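Local coordinates for conserved hypothetical protein NMB0706 (Neisseria meningitidis, PDB 1RV9), which is of unknown function but belongs to the DUF152 (YfiH) family, whose characterised relatives act on purine nucleosides, at residues 15-26 / 30-42. Numbering follows the deposited sequence.
Sequences KNFLTADWPAPA and TLITTRNGGVSQG
Chi1 near +60° in both Thr30 and Thr34 sets each OG1 between its own backbone N and carbonyl carbon, where it meets the backbone of 15-26: Ala20 N and Asn16 O. The two hydroxyls flank the pairing of a beta hairpin, in which the short edge strand 17-18 runs antiparallel to strand 28-33 of a mixed sheet. Strand 248-254 pairs with the other side of 28-33. Leu18 and Ile32 form the hydrogen-bonded pair. Ile32 N donates to Leu18 O at 2.8 Å. Leu18 N returns a bond to Ile32 O at 3.0 Å. Phe17 faces Thr33 in the next, non-hydrogen-bonded pair. Thr33 CG2 lies at the edge of the Phe17 ring, while Leu31 CD1 packs on Phe17 CB at 3.7 Å. On the face of Leu18 and Ile32, Leu18 CG touches Thr34 CG2.

At the Asn16 end, Thr34 OG1 donates to Asn16 O at 2.7 Å and accepts from Asn36 N, closing an ST turn. A water that accepts from Thr34 N also lies against Asn16 O. The Asn16 and Asn36 side chains cross at about a right angle, amide planes 54° apart, with Asn16 ND2 3.5 Å from Asn36 CB. Asn36 ND2 bonds to Asp234 O.

Beyond the paired strands, Ala20 N donates to Thr30 OG1 at 2.9 Å. Ala20 CB and Ala24 CB lie on opposite faces of the Trp22 ring, each offset toward the rim. A second water lies in the indole plane at its edge, accepts from Trp22 NE1 and reaches Thr30 OG1 at 3.3 Å. Thr30 CG2 approaches the same indole obliquely, 3.7 Å from Trp22 CZ2.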
ATOM      1  N   LYS A  15       6.671  19.640  -4.201  1.00 29.89           N
ATOM      2  CA  LYS A  15       7.461  18.375  -4.193  1.00 29.29           C
ATOM      3  C   LYS A  15       6.655  17.215  -4.774  1.00 28.06           C
ATOM      4  O   LYS A  15       5.451  17.096  -4.537  1.00 29.04           O
ATOM      5  CB  LYS A  15       7.897  18.036  -2.766  1.00 29.46           C
ATOM      6  CG  LYS A  15       8.716  16.759  -2.651  1.00 29.97           C
ATOM      7  CD  LYS A  15       9.142  16.505  -1.212  1.00 30.64           C
ATOM      8  CE  LYS A  15      10.044  17.613  -0.692  1.00 30.30           C
ATOM      9  NZ  LYS A  15      10.383  17.420   0.747  1.00 31.87           N
ATOM     10  N   ASN A  16       7.334  16.363  -5.534  1.00 26.38           N
ATOM     11  CA  ASN A  16       6.707  15.209  -6.170  1.00 23.54           C
ATOM     12  C   ASN A  16       6.685  14.003  -5.245  1.00 21.75           C
ATOM     13  O   ASN A  16       6.110  12.968  -5.576  1.00 20.53           O
ATOM     14  CB  ASN A  16       7.470  14.850  -7.442  1.00 24.45           C
ATOM     15  CG  ASN A  16       7.429  15.953  -8.473  1.00 23.31           C
ATOM     16  OD1 ASN A  16       8.324  16.069  -9.308  1.00 25.92           O
ATOM     17  ND2 ASN A  16       6.382  16.766  -8.428  1.00 23.82           N
ATOM     18  N   PHE A  17       7.316  14.139  -4.087  1.00 20.13           N
ATOM     19  CA  PHE A  17       7.374  13.047  -3.129  1.00 19.58           C
ATOM     20  C   PHE A  17       6.777  13.448  -1.795  1.00 18.79           C
ATOM     21  O   PHE A  17       6.939  14.580  -1.337  1.00 19.01           O
ATOM     22  CB  PHE A  17       8.825  12.603  -2.933  1.00 19.95           C
ATOM     23  CG  PHE A  17       9.473  12.107  -4.188  1.00 21.51           C
ATOM     24  CD1 PHE A  17       9.089  10.893  -4.747  1.00 22.18           C
ATOM     25  CD2 PHE A  17      10.442  12.868  -4.831  1.00 22.82           C
ATOM     26  CE1 PHE A  17       9.660  10.443  -5.932  1.00 22.83           C
ATOM     27  CE2 PHE A  17      11.019  12.426  -6.018  1.00 23.92           C
ATOM     28  CZ  PHE A  17      10.627  11.212  -6.568  1.00 23.32           C
ATOM     29  N   LEU A  18       6.075  12.510  -1.177  1.00 16.42           N
ATOM     30  CA  LEU A  18       5.459  12.750   0.114  1.00 14.50           C
ATOM     31  C   LEU A  18       6.059  11.757   1.093  1.00 13.81           C
ATOM     32  O   LEU A  18       6.759  10.827   0.694  1.00 12.35           O
ATOM     33  CB  LEU A  18       3.950  12.529   0.026  1.00 16.14           C
ATOM     34  CG  LEU A  18       3.207  13.260  -1.091  1.00 17.04           C
ATOM     35  CD1 LEU A  18       1.749  12.837  -1.089  1.00 17.79           C
ATOM     36  CD2 LEU A  18       3.340  14.762  -0.898  1.00 17.54           C
ATOM     37  N   THR A  19       5.796  11.972   2.376  1.00 14.03           N
ATOM     38  CA  THR A  19       6.276  11.076   3.417  1.00 14.62           C
ATOM     39  C   THR A  19       5.117  10.865   4.371  1.00 15.43           C
ATOM     40  O   THR A  19       4.206  11.694   4.449  1.00 16.35           O
ATOM     41  CB  THR A  19       7.476  11.658   4.196  1.00 14.77           C
ATOM     42  OG1 THR A  19       7.091  12.879   4.838  1.00 16.62           O
ATOM     43  CG2 THR A  19       8.642  11.921   3.257  1.00 16.05           C
ATOM     44  N   ALA A  20       5.143   9.752   5.090  1.00 14.30           N
ATOM     45  CA  ALA A  20       4.077   9.436   6.022  1.00 14.41           C
ATOM     46  C   ALA A  20       4.054  10.368   7.222  1.00 15.96           C
ATOM     47  O   ALA A  20       5.092  10.665   7.813  1.00 15.38           O
ATOM     48  CB  ALA A  20       4.212   7.997   6.495  1.00 14.66           C
ATOM     49  N   ASP A  21       2.858  10.835   7.566  1.00 17.85           N
ATOM     50  CA  ASP A  21       2.693  11.694   8.725  1.00 18.91           C
ATOM     51  C   ASP A  21       2.286  10.787   9.876  1.00 17.66           C
ATOM     52  O   ASP A  21       1.113  10.448  10.038  1.00 17.62           O
ATOM     53  CB  ASP A  21       1.614  12.753   8.480  1.00 21.56           C
ATOM     54  CG  ASP A  21       1.278  13.541   9.737  1.00 25.12           C
ATOM     55  OD1 ASP A  21       2.156  13.664  10.619  1.00 26.60           O
ATOM     56  OD2 ASP A  21       0.139  14.048   9.836  1.00 27.87           O
ATOM     57  N   TRP A  22       3.278  10.367  10.650  1.00 15.73           N
ATOM     58  CA  TRP A  22       3.050   9.504  11.794  1.00 14.39           C
ATOM     59  C   TRP A  22       4.211   9.651  12.770  1.00 15.56           C
ATOM     60  O   TRP A  22       5.280  10.136  12.403  1.00 15.66           O
ATOM     61  CB  TRP A  22       2.872   8.047  11.340  1.00 13.06           C
ATOM     62  CG  TRP A  22       4.032   7.409  10.601  1.00 11.89           C
ATOM     63  CD1 TRP A  22       5.123   8.031  10.050  1.00 11.37           C
ATOM     64  CD2 TRP A  22       4.171   6.016  10.301  1.00  9.26           C
ATOM     65  NE1 TRP A  22       5.931   7.104   9.428  1.00  9.29           N
ATOM     66  CE2 TRP A  22       5.371   5.860   9.568  1.00  8.43           C
ATOM     67  CE3 TRP A  22       3.398   4.881  10.586  1.00  7.46           C
ATOM     68  CZ2 TRP A  22       5.811   4.614   9.108  1.00  8.58           C
ATOM     69  CZ3 TRP A  22       3.835   3.642  10.132  1.00  7.68           C
ATOM     70  CH2 TRP A  22       5.034   3.519   9.402  1.00  7.29           C
ATOM     71  N   PRO A  23       4.005   9.255  14.034  1.00 16.09           N
ATOM     72  CA  PRO A  23       5.056   9.360  15.052  1.00 16.88           C
ATOM     73  C   PRO A  23       6.146   8.296  14.980  1.00 16.13           C
ATOM     74  O   PRO A  23       6.669   7.867  16.009  1.00 17.32           O
ATOM     75  CB  PRO A  23       4.270   9.299  16.359  1.00 18.27           C
ATOM     76  CG  PRO A  23       3.134   8.393  16.016  1.00 17.66           C
ATOM     77  CD  PRO A  23       2.716   8.887  14.646  1.00 17.69           C
ATOM     78  N   ALA A  24       6.501   7.877  13.770  1.00 13.60           N
ATOM     79  CA  ALA A  24       7.534   6.860  13.615  1.00 12.47           C
ATOM     80  C   ALA A  24       8.887   7.397  14.073  1.00 11.04           C
ATOM     81  O   ALA A  24       9.165   8.593  13.948  1.00 10.28           O
ATOM     82  CB  ALA A  24       7.614   6.409  12.162  1.00 10.73           C
ATOM     83  N   PRO A  25       9.745   6.517  14.619  1.00 10.05           N
ATOM     84  CA  PRO A  25      11.072   6.930  15.088  1.00  9.86           C
ATOM     85  C   PRO A  25      11.930   7.486  13.952  1.00  9.53           C
ATOM     86  O   PRO A  25      11.663   7.227  12.781  1.00  9.93           O
ATOM     87  CB  PRO A  25      11.635   5.649  15.705  1.00 10.50           C
ATOM     88  CG  PRO A  25      10.952   4.566  14.926  1.00 10.30           C
ATOM     89  CD  PRO A  25       9.540   5.073  14.827  1.00  9.65           C
ATOM     90  N   ALA A  26      12.959   8.244  14.313  1.00  8.96           N
ATOM     91  CA  ALA A  26      13.833   8.898  13.344  1.00  9.73           C
ATOM     92  C   ALA A  26      14.559   8.008  12.343  1.00 10.18           C
ATOM     93  O   ALA A  26      15.005   8.492  11.297  1.00 11.19           O
ATOM     94  CB  ALA A  26      14.841   9.765  14.080  1.00  9.28           C
ATOM     95  N   THR A  30      10.124   6.875   5.118  1.00  8.34           N
ATOM     96  CA  THR A  30       9.065   6.501   4.197  1.00  8.00           C
ATOM     97  C   THR A  30       9.077   7.398   2.968  1.00  9.12           C
ATOM     98  O   THR A  30       9.565   8.528   3.000  1.00  9.24           O
ATOM     99  CB  THR A  30       7.655   6.603   4.837  1.00  9.44           C
ATOM    100  OG1 THR A  30       7.407   7.952   5.254  1.00  9.52           O
ATOM    101  CG2 THR A  30       7.532   5.667   6.022  1.00  8.63           C
ATOM    102  N   LEU A  31       8.540   6.872   1.879  1.00  7.56           N
ATOM    103  CA  LEU A  31       8.441   7.634   0.650  1.00  7.84           C
ATOM    104  C   LEU A  31       7.124   7.229   0.018  1.00  8.38           C
ATOM    105  O   LEU A  31       6.931   6.066  -0.345  1.00  8.63           O
ATOM    106  CB  LEU A  31       9.599   7.318  -0.301  1.00  9.21           C
ATOM    107  CG  LEU A  31       9.659   8.216  -1.543  1.00 10.84           C
ATOM    108  CD1 LEU A  31      10.059   9.621  -1.123  1.00 13.63           C
ATOM    109  CD2 LEU A  31      10.662   7.665  -2.547  1.00 12.17           C
ATOM    110  N   ILE A  32       6.209   8.185  -0.071  1.00  7.31           N
ATOM    111  CA  ILE A  32       4.904   7.965  -0.675  1.00  9.17           C
ATOM    112  C   ILE A  32       4.992   8.722  -1.990  1.00  9.32           C
ATOM    113  O   ILE A  32       4.870   9.943  -2.011  1.00 10.20           O
ATOM    114  CB  ILE A  32       3.781   8.567   0.195  1.00  9.98           C
ATOM    115  CG1 ILE A  32       3.821   7.946   1.597  1.00 13.07           C
ATOM    116  CG2 ILE A  32       2.424   8.346  -0.468  1.00 10.96           C
ATOM    117  CD1 ILE A  32       3.649   6.437   1.619  1.00 14.28           C
ATOM    118  N   THR A  33       5.226   8.009  -3.085  1.00  9.62           N
ATOM    119  CA  THR A  33       5.361   8.684  -4.368  1.00  9.72           C
ATOM    120  C   THR A  33       4.032   9.146  -4.940  1.00 10.92           C
ATOM    121  O   THR A  33       2.967   8.633  -4.588  1.00 11.00           O
ATOM    122  CB  THR A  33       6.074   7.791  -5.415  1.00 10.37           C
ATOM    123  OG1 THR A  33       5.185   6.763  -5.868  1.00 10.44           O
ATOM    124  CG2 THR A  33       7.312   7.143  -4.804  1.00 10.58           C
ATOM    125  N   THR A  34       4.105  10.153  -5.804  1.00 10.76           N
ATOM    126  CA  THR A  34       2.924  10.678  -6.469  1.00 11.54           C
ATOM    127  C   THR A  34       3.138  10.346  -7.936  1.00 11.06           C
ATOM    128  O   THR A  34       4.163   9.766  -8.300  1.00 11.81           O
ATOM    129  CB  THR A  34       2.792  12.208  -6.305  1.00 11.17           C
ATOM    130  OG1 THR A  34       3.870  12.860  -6.988  1.00 12.62           O
ATOM    131  CG2 THR A  34       2.822  12.593  -4.831  1.00 12.64           C
ATOM    132  N   ARG A  35       2.183  10.707  -8.782  1.00 12.45           N
ATOM    133  CA  ARG A  35       2.306  10.407 -10.201  1.00 11.85           C
ATOM    134  C   ARG A  35       3.302  11.327 -10.897  1.00 12.59           C
ATOM    135  O   ARG A  35       3.662  11.107 -12.053  1.00 11.86           O
ATOM    136  CB  ARG A  35       0.935  10.517 -10.881  1.00 12.22           C
ATOM    137  CG  ARG A  35       0.388  11.931 -10.965  1.00 11.89           C
ATOM    138  CD  ARG A  35      -0.968  11.942 -11.650  1.00 11.19           C
ATOM    139  NE  ARG A  35      -0.896  11.332 -12.972  1.00 13.41           N
ATOM    140  CZ  ARG A  35      -1.947  11.101 -13.753  1.00 12.26           C
ATOM    141  NH1 ARG A  35      -3.167  11.433 -13.347  1.00 14.14           N
ATOM    142  NH2 ARG A  35      -1.776  10.529 -14.936  1.00 14.03           N
ATOM    143  N   ASN A  36       3.771  12.339 -10.181  1.00 12.92           N
ATOM    144  CA  ASN A  36       4.692  13.303 -10.763  1.00 13.85           C
ATOM    145  C   ASN A  36       6.175  13.070 -10.493  1.00 14.44           C
ATOM    146  O   ASN A  36       6.553  12.430  -9.508  1.00 14.73           O
ATOM    147  CB  ASN A  36       4.286  14.699 -10.305  1.00 14.54           C
ATOM    148  CG  ASN A  36       2.820  14.972 -10.554  1.00 14.67           C
ATOM    149  OD1 ASN A  36       2.351  14.877 -11.684  1.00 16.71           O
ATOM    150  ND2 ASN A  36       2.084  15.299  -9.497  1.00 16.51           N
ATOM    151  N   GLY A  37       7.005  13.594 -11.393  1.00 13.68           N
ATOM    152  CA  GLY A  37       8.445  13.463 -11.258  1.00 13.38           C
ATOM    153  C   GLY A  37       9.082  12.395 -12.127  1.00 13.68           C
ATOM    154  O   GLY A  37      10.285  12.145 -12.018  1.00 14.32           O
ATOM    155  N   GLY A  38       8.291  11.773 -12.999  1.00 12.87           N
ATOM    156  CA  GLY A  38       8.817  10.721 -13.850  1.00 13.40           C
ATOM    157  C   GLY A  38       8.981  11.076 -15.316  1.00 14.19           C
ATOM    158  O   GLY A  38       8.930  12.248 -15.687  1.00 15.25           O
ATOM    159  N   VAL A  39       9.169  10.055 -16.147  1.00 13.64           N
ATOM    160  CA  VAL A  39       9.363  10.253 -17.582  1.00 14.90           C
ATOM    161  C   VAL A  39       8.286   9.621 -18.461  1.00 15.43           C
ATOM    162  O   VAL A  39       8.357   9.716 -19.686  1.00 15.20           O
ATOM    163  CB  VAL A  39      10.731   9.704 -18.045  1.00 14.63           C
ATOM    164  CG1 VAL A  39      11.852  10.374 -17.267  1.00 17.95           C
ATOM    165  CG2 VAL A  39      10.778   8.192 -17.867  1.00 15.68           C
ATOM    166  N   SER A  40       7.297   8.974 -17.849  1.00 13.91           N
ATOM    167  CA  SER A  40       6.230   8.342 -18.623  1.00 12.80           C
ATOM    168  C   SER A  40       5.255   9.376 -19.171  1.00 11.62           C
ATOM    169  O   SER A  40       5.159  10.489 -18.658  1.00 11.64           O
ATOM    170  CB  SER A  40       5.486   7.314 -17.765  1.00 12.60           C
ATOM    171  OG  SER A  40       6.352   6.252 -17.412  1.00 11.94           O
ATOM    172  N   GLN A  41       4.519   8.991 -20.210  1.00 13.29           N
ATOM    173  CA  GLN A  41       3.576   9.897 -20.861  1.00 13.22           C
ATOM    174  C   GLN A  41       2.171   9.324 -20.995  1.00 13.11           C
ATOM    175  O   GLN A  41       1.919   8.163 -20.677  1.00 13.44           O
ATOM    176  CB  GLN A  41       4.081  10.237 -22.264  1.00 13.27           C
ATOM    177  CG  GLN A  41       4.167   9.011 -23.163  1.00 13.45           C
ATOM    178  CD  GLN A  41       4.798   9.299 -24.505  1.00 14.51           C
ATOM    179  OE1 GLN A  41       4.130   9.747 -25.443  1.00 17.57           O
ATOM    180  NE2 GLN A  41       6.095   9.050 -24.604  1.00 14.85           N
ATOM    181  N   GLY A  42       1.266  10.158 -21.491  1.00 13.22           N
ATOM    182  CA  GLY A  42      -0.104   9.729 -21.702  1.00 13.21           C
ATOM    183  C   GLY A  42      -0.814   9.270 -20.447  1.00 13.14           C
ATOM    184  O   GLY A  42      -0.790   9.949 -19.424  1.00 14.91           O
TER
HETATM  185  O   HOH W   1       6.625  10.951  -6.974  1.00 20.17           O
HETATM  186  O   HOH W   2       8.520   7.942   8.360  1.00 22.18           O